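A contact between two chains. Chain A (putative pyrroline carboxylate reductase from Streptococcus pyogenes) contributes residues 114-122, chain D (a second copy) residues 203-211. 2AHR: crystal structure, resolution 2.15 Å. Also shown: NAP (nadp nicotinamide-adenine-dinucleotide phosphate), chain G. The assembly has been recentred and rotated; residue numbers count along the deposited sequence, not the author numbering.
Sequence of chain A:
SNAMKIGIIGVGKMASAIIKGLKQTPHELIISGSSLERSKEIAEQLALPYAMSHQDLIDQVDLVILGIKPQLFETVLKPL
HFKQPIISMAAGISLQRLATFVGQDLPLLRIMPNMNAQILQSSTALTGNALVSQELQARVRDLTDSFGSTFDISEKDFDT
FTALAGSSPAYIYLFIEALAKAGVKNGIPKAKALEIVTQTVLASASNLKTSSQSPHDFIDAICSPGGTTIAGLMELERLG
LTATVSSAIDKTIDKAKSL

Chain A, residues 114-122: NMNAQILQS
Chain D, residues 203-211: ASASNLKTS

A compact turn of chain A packs against one side of a helix in chain D. The two stretches bury 391 Å² between them, both sides summed. Residues 203-210 of chain D are helical, and S211(D) is the first to leave helical phi/psi, at -87/163. In chain A, residues 115-118 form a 3-10 segment, with phi/psi from -69/-13 to -45/-32. L120(A) then takes positive phi, 61/37. The O of N116(A) accepts from the N of both I119(A) and Q121(A), at 2.9 Å each, which holds the turn closed.

The register has two anchors. The CA of I119(A) lies 6.4 Å from the CA of N207(D), and the CA of Q121(A) lies 5.9 Å from the CA of A203(D). Chain A numbering therefore rises as chain D numbering falls between these anchors.

N207(D) has the most covered surface, 83 Å². It sits one helical turn after A203(D), and its N donates to A203(D) O at 2.8 Å. Its side chain points toward chain A. Its chi1 t (-160°) carries the amide toward Q118(A) and I119(A); chi2 is -178° as modelled. OD1 of N207(D) lies 3.2 Å from OE1 of Q118(A); the amide orientations are uncertain, so whether the pair is hydrogen-bonded is left open.

I119(A) covers the helix with its aliphatic branches, chi1 p (55°) and chi2 t (160°). Its CG2 is 3.4 Å from ND2 of N207(D) as modelled and 4.2 Å from OG1 of T210(D). Its CD1 is 3.5 Å from O of A203(D) and 3.8 Å from OG of S206(D). The branched side chain thus spans two turns of the helix.

A203(D) has 65 Å² covered. Its small side chain lets chain A come close: CB is 3.4 Å from O of Q121(A) and 3.6 Å from ND2 of N116(A). Q121(A) extends over it, chi1 m (-75°) and chi2 t, with NE2 of Q121(A) 3.7 Å from CB of A203(D).

N116(A) supplies the one assigned hydrogen bond across the contact. ND2 of N116(A) donates to OG of S204(D) at 3.2 Å, with an angle of 167°. The N116(A) side chain points toward the helix, chi1 m (-62°) and chi2 -36°. S204(D) has chi1 m (-67°). Its CA-to-CB bond points away overall, yet OG still reaches the amide. Asparagine suits this buried site because its amide offers a donor to the serine hydroxyl.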

ATOM      1  N   ASN A 114      32.761  11.654  11.075  1.00 32.56           N
ATOM      2  CA  ASN A 114      32.288  10.635  10.142  1.00 32.49           C
ATOM      3  C   ASN A 114      33.459  10.025   9.397  1.00 32.68           C
ATOM      4  O   ASN A 114      34.588  10.496   9.552  1.00 33.48           O
ATOM      5  CB  ASN A 114      31.222  11.201   9.191  1.00 32.06           C
ATOM      6  CG  ASN A 114      31.764  12.266   8.254  1.00 32.00           C
ATOM      7  OD1 ASN A 114      32.923  12.211   7.822  1.00 36.50           O
ATOM      8  ND2 ASN A 114      30.929  13.233   7.921  1.00 30.66           N
HETATM    9  N   MSE A 115      33.197   9.008   8.573  1.00 32.49           N
HETATM   10  CA  MSE A 115      34.262   8.186   7.959  1.00 32.51           C
HETATM   11  C   MSE A 115      35.183   8.980   7.001  1.00 32.93           C
HETATM   12  O   MSE A 115      36.276   8.513   6.622  1.00 32.50           O
HETATM   13  CB  MSE A 115      33.645   6.960   7.246  1.00 32.05           C
HETATM   14  CG  MSE A 115      34.614   5.746   7.037  1.00 32.49           C
HETATM   15 SE   MSE A 115      35.490   5.075   8.493  1.00 30.16          SE
HETATM   16  CE  MSE A 115      34.150   4.573   9.574  1.00 34.64           C
ATOM     17  N   ASN A 116      34.729  10.177   6.617  1.00 33.48           N
ATOM     18  CA  ASN A 116      35.469  11.060   5.729  1.00 33.92           C
ATOM     19  C   ASN A 116      36.736  11.620   6.389  1.00 34.83           C
ATOM     20  O   ASN A 116      37.620  12.161   5.716  1.00 34.90           O
ATOM     21  CB  ASN A 116      34.534  12.133   5.178  1.00 33.96           C
ATOM     22  CG  ASN A 116      33.408  11.539   4.360  1.00 31.24           C
ATOM     23  OD1 ASN A 116      33.607  10.551   3.660  1.00 31.38           O
ATOM     24  ND2 ASN A 116      32.216  12.093   4.481  1.00 31.39           N
ATOM     25  N   ALA A 117      36.827  11.453   7.711  1.00 35.45           N
ATOM     26  CA  ALA A 117      38.097  11.604   8.439  1.00 35.86           C
ATOM     27  C   ALA A 117      39.258  10.917   7.728  1.00 36.36           C
ATOM     28  O   ALA A 117      40.389  11.400   7.809  1.00 37.06           O
ATOM     29  CB  ALA A 117      37.969  11.078   9.872  1.00 35.51           C
ATOM     30  N   GLN A 118      38.972   9.816   7.022  1.00 36.82           N
ATOM     31  CA  GLN A 118      39.984   9.053   6.273  1.00 36.96           C
ATOM     32  C   GLN A 118      40.704   9.863   5.219  1.00 36.84           C
ATOM     33  O   GLN A 118      41.862   9.555   4.891  1.00 35.70           O
ATOM     34  CB  GLN A 118      39.381   7.847   5.566  1.00 36.90           C
ATOM     35  CG  GLN A 118      39.002   6.724   6.499  1.00 38.31           C
ATOM     36  CD  GLN A 118      38.491   5.524   5.739  1.00 40.45           C
ATOM     37  OE1 GLN A 118      37.810   5.665   4.725  1.00 40.78           O
ATOM     38  NE2 GLN A 118      38.821   4.338   6.216  1.00 41.63           N
ATOM     39  N   ILE A 119      40.017  10.863   4.665  1.00 36.04           N
ATOM     40  CA  ILE A 119      40.658  11.763   3.695  1.00 35.54           C
ATOM     41  C   ILE A 119      40.788  13.156   4.296  1.00 35.14           C
ATOM     42  O   ILE A 119      40.979  14.148   3.577  1.00 35.06           O
ATOM     43  CB  ILE A 119      39.924  11.799   2.338  1.00 35.30           C
ATOM     44  CG1 ILE A 119      38.435  12.179   2.535  1.00 36.19           C
ATOM     45  CG2 ILE A 119      40.078  10.447   1.643  1.00 35.25           C
ATOM     46  CD1 ILE A 119      37.737  12.702   1.299  1.00 35.08           C
ATOM     47  N   LEU A 120      40.665  13.210   5.623  1.00 34.09           N
ATOM     48  CA  LEU A 120      40.735  14.457   6.392  1.00 33.77           C
ATOM     49  C   LEU A 120      39.648  15.458   6.020  1.00 33.31           C
ATOM     50  O   LEU A 120      39.896  16.669   6.031  1.00 32.12           O
ATOM     51  CB  LEU A 120      42.129  15.115   6.281  1.00 33.47           C
ATOM     52  CG  LEU A 120      43.365  14.215   6.406  1.00 34.60           C
ATOM     53  CD1 LEU A 120      44.639  15.088   6.337  1.00 35.57           C
ATOM     54  CD2 LEU A 120      43.347  13.362   7.685  1.00 31.71           C
ATOM     55  N   GLN A 121      38.437  14.957   5.735  1.00 33.73           N
ATOM     56  CA  GLN A 121      37.310  15.821   5.371  1.00 34.16           C
ATOM     57  C   GLN A 121      36.050  15.446   6.132  1.00 34.67           C
ATOM     58  O   GLN A 121      34.947  15.517   5.587  1.00 33.49           O
ATOM     59  CB  GLN A 121      37.023  15.779   3.856  1.00 34.81           C
ATOM     60  CG  GLN A 121      38.014  16.560   2.964  1.00 38.55           C
ATOM     61  CD  GLN A 121      37.656  16.481   1.477  1.00 43.11           C
ATOM     62  OE1 GLN A 121      38.484  16.084   0.663  1.00 46.14           O
ATOM     63  NE2 GLN A 121      36.417  16.847   1.124  1.00 45.67           N
ATOM     64  N   SER A 122      36.218  15.064   7.395  1.00 34.50           N
ATOM     65  CA  SER A 122      35.093  14.785   8.263  1.00 34.39           C
ATOM     66  C   SER A 122      34.303  16.072   8.500  1.00 34.59           C
ATOM     67  O   SER A 122      34.862  17.168   8.435  1.00 34.60           O
ATOM     68  CB  SER A 122      35.604  14.204   9.578  1.00 34.37           C
ATOM     69  OG  SER A 122      34.585  14.071  10.537  1.00 33.49           O
TER
ATOM     70  N   ALA D 203      32.460  15.218   0.535  1.00 32.33           N
ATOM     71  CA  ALA D 203      33.557  14.419   1.098  1.00 30.98           C
ATOM     72  C   ALA D 203      33.379  12.903   0.907  1.00 31.33           C
ATOM     73  O   ALA D 203      34.348  12.186   0.592  1.00 30.39           O
ATOM     74  CB  ALA D 203      33.709  14.732   2.535  1.00 30.05           C
ATOM     75  N   SER D 204      32.147  12.422   1.116  1.00 30.27           N
ATOM     76  CA  SER D 204      31.791  11.019   0.894  1.00 30.77           C
ATOM     77  C   SER D 204      32.103  10.585  -0.532  1.00 31.14           C
ATOM     78  O   SER D 204      32.763   9.555  -0.748  1.00 31.09           O
ATOM     79  CB  SER D 204      30.281  10.787   1.140  1.00 29.69           C
ATOM     80  OG  SER D 204      29.970  10.977   2.497  1.00 29.71           O
ATOM     81  N   ALA D 205      31.601  11.352  -1.502  1.00 31.06           N
ATOM     82  CA  ALA D 205      31.872  11.031  -2.901  1.00 31.99           C
ATOM     83  C   ALA D 205      33.390  11.094  -3.218  1.00 32.31           C
ATOM     84  O   ALA D 205      33.881  10.295  -3.999  1.00 32.75           O
ATOM     85  CB  ALA D 205      31.064  11.932  -3.851  1.00 31.99           C
ATOM     86  N   SER D 206      34.114  12.019  -2.591  1.00 32.52           N
ATOM     87  CA  SER D 206      35.571  12.131  -2.800  1.00 33.81           C
ATOM     88  C   SER D 206      36.294  10.901  -2.204  1.00 33.78           C
ATOM     89  O   SER D 206      37.184  10.321  -2.847  1.00 33.77           O
ATOM     90  CB  SER D 206      36.101  13.469  -2.244  1.00 32.93           C
ATOM     91  OG  SER D 206      37.497  13.562  -2.385  1.00 36.54           O
ATOM     92  N   ASN D 207      35.866  10.468  -1.015  1.00 34.07           N
ATOM     93  CA  ASN D 207      36.439   9.284  -0.372  1.00 34.50           C
ATOM     94  C   ASN D 207      36.194   8.037  -1.228  1.00 34.90           C
ATOM     95  O   ASN D 207      37.098   7.213  -1.467  1.00 33.41           O
ATOM     96  CB  ASN D 207      35.861   9.104   1.033  1.00 34.19           C
ATOM     97  CG  ASN D 207      36.738   8.213   1.958  1.00 35.00           C
ATOM     98  OD1 ASN D 207      36.362   7.960   3.103  1.00 38.15           O
ATOM     99  ND2 ASN D 207      37.893   7.794   1.491  1.00 34.91           N
ATOM    100  N   LEU D 208      34.969   7.913  -1.717  1.00 35.53           N
ATOM    101  CA  LEU D 208      34.655   6.798  -2.594  1.00 36.28           C
ATOM    102  C   LEU D 208      35.537   6.778  -3.853  1.00 37.59           C
ATOM    103  O   LEU D 208      36.085   5.734  -4.224  1.00 37.85           O
ATOM    104  CB  LEU D 208      33.185   6.817  -2.966  1.00 35.72           C
ATOM    105  CG  LEU D 208      32.736   5.685  -3.894  1.00 34.75           C
ATOM    106  CD1 LEU D 208      32.879   4.332  -3.215  1.00 31.70           C
ATOM    107  CD2 LEU D 208      31.308   5.979  -4.297  1.00 32.91           C
ATOM    108  N   LYS D 209      35.671   7.934  -4.491  1.00 38.66           N
ATOM    109  CA  LYS D 209      36.424   8.057  -5.717  1.00 40.53           C
ATOM    110  C   LYS D 209      37.888   7.606  -5.532  1.00 41.02           C
ATOM    111  O   LYS D 209      38.434   6.911  -6.388  1.00 40.92           O
ATOM    112  CB  LYS D 209      36.342   9.505  -6.242  1.00 41.01           C
ATOM    113  CG  LYS D 209      37.133   9.749  -7.514  1.00 43.23           C
ATOM    114  CD  LYS D 209      36.840  11.093  -8.177  1.00 48.54           C
ATOM    115  CE  LYS D 209      37.273  12.288  -7.317  1.00 53.02           C
ATOM    116  NZ  LYS D 209      38.593  12.209  -6.604  1.00 56.67           N
ATOM    117  N   THR D 210      38.499   7.985  -4.412  1.00 41.74           N
ATOM    118  CA  THR D 210      39.909   7.679  -4.181  1.00 42.77           C
ATOM    119  C   THR D 210      40.172   6.338  -3.489  1.00 43.30           C
ATOM    120  O   THR D 210      41.302   5.848  -3.485  1.00 43.88           O
ATOM    121  CB  THR D 210      40.657   8.839  -3.469  1.00 42.74           C
ATOM    122  OG1 THR D 210      39.911   9.289  -2.340  1.00 42.32           O
ATOM    123  CG2 THR D 210      40.850  10.011  -4.419  1.00 44.17           C
ATOM    124  N   SER D 211      39.137   5.727  -2.930  1.00 44.00           N
ATOM    125  CA  SER D 211      39.280   4.410  -2.310  1.00 44.75           C
ATOM    126  C   SER D 211      39.103   3.342  -3.371  1.00 44.57           C
ATOM    127  O   SER D 211      38.598   3.618  -4.455  1.00 45.16           O
ATOM    128  CB  SER D 211      38.245   4.223  -1.196  1.00 44.87           C
ATOM    129  OG  SER D 211      38.691   3.292  -0.217  1.00 47.58           O
TER
HETATM  130  PA  NAP G1500      34.041  -0.689  15.843  1.00 55.39           P
HETATM  131  O1A NAP G1500      33.306  -1.970  16.064  1.00 53.73           O
HETATM  132  O2A NAP G1500      34.814  -0.642  14.565  1.00 53.61           O
HETATM  133  O5B NAP G1500      35.098  -0.359  17.012  1.00 54.50           O
HETATM  134  C5B NAP G1500      34.921  -0.774  18.342  1.00 56.04           C
HETATM  135  C4B NAP G1500      36.311  -1.111  18.860  1.00 57.12           C
HETATM  136  O4B NAP G1500      36.311  -1.195  20.273  1.00 58.19           O
HETATM  137  C3B NAP G1500      36.775  -2.455  18.309  1.00 57.15           C
HETATM  138  O3B NAP G1500      38.011  -2.251  17.665  1.00 56.98           O
HETATM  139  C2B NAP G1500      36.920  -3.337  19.541  1.00 58.43           C
HETATM  140  O2B NAP G1500      38.030  -4.224  19.513  1.00 59.95           O
HETATM  141  C1B NAP G1500      37.104  -2.299  20.637  1.00 56.58           C
HETATM  142  N9A NAP G1500      36.810  -2.840  21.974  1.00 56.21           N
HETATM  143  C8A NAP G1500      35.905  -3.821  22.325  1.00 55.48           C
HETATM  144  N7A NAP G1500      36.003  -4.019  23.670  1.00 55.66           N
HETATM  145  C5A NAP G1500      36.963  -3.186  24.165  1.00 55.52           C
HETATM  146  C6A NAP G1500      37.467  -2.977  25.450  1.00 55.17           C
HETATM  147  N6A NAP G1500      37.134  -3.824  26.419  1.00 55.06           N
HETATM  148  N1A NAP G1500      38.461  -2.039  25.661  1.00 54.53           N
HETATM  149  C2A NAP G1500      38.956  -1.310  24.592  1.00 55.08           C
HETATM  150  N3A NAP G1500      38.465  -1.522  23.312  1.00 54.91           N
HETATM  151  C4A NAP G1500      37.477  -2.440  23.107  1.00 55.44           C
HETATM  152  O3  NAP G1500      32.971   0.521  15.997  1.00 52.27           O
HETATM  153  PN  NAP G1500      33.068   1.958  15.260  1.00 49.89           P
HETATM  154  O1N NAP G1500      32.107   1.884  14.127  1.00 52.82           O
HETATM  155  O2N NAP G1500      34.468   2.374  15.001  1.00 50.04           O
HETATM  156  O5D NAP G1500      32.450   2.934  16.385  1.00 48.86           O
HETATM  157  C5D NAP G1500      33.253   3.550  17.360  1.00 46.84           C
HETATM  158  C4D NAP G1500      32.497   4.708  17.983  1.00 47.20           C
HETATM  159  O4D NAP G1500      32.419   5.780  17.067  1.00 47.73           O
HETATM  160  C3D NAP G1500      31.064   4.366  18.365  1.00 46.50           C
HETATM  161  O3D NAP G1500      30.921   4.843  19.685  1.00 45.76           O
HETATM  162  C2D NAP G1500      30.160   5.094  17.366  1.00 45.37           C
HETATM  163  O2D NAP G1500      28.926   5.509  17.950  1.00 41.64           O
HETATM  164  C1D NAP G1500      31.077   6.234  16.901  1.00 46.22           C
HETATM  165  N1N NAP G1500      30.964   6.624  15.475  1.00 47.11           N
HETATM  166  C2N NAP G1500      31.111   5.675  14.486  1.00 44.96           C
HETATM  167  C3N NAP G1500      31.022   6.053  13.144  1.00 44.77           C
HETATM  168  C7N NAP G1500      31.282   5.061  12.058  1.00 44.13           C
HETATM  169  O7N NAP G1500      31.109   5.512  10.753  1.00 45.57           O
HETATM  170  N7N NAP G1500      31.675   3.808  12.317  1.00 43.57           N
HETATM  171  C4N NAP G1500      30.798   7.400  12.817  1.00 46.35           C
HETATM  172  C5N NAP G1500      30.650   8.356  13.829  1.00 46.21           C
HETATM  173  C6N NAP G1500      30.746   7.955  15.164  1.00 46.76           C
HETATM  174  P2B NAP G1500      38.006  -5.573  18.624  1.00 59.77           P
HETATM  175  O1X NAP G1500      39.127  -6.489  19.076  1.00 60.34           O
HETATM  176  O2X NAP G1500      36.684  -6.283  18.844  1.00 57.71           O
HETATM  177  O3X NAP G1500      38.216  -5.196  17.171  1.00 58.58           O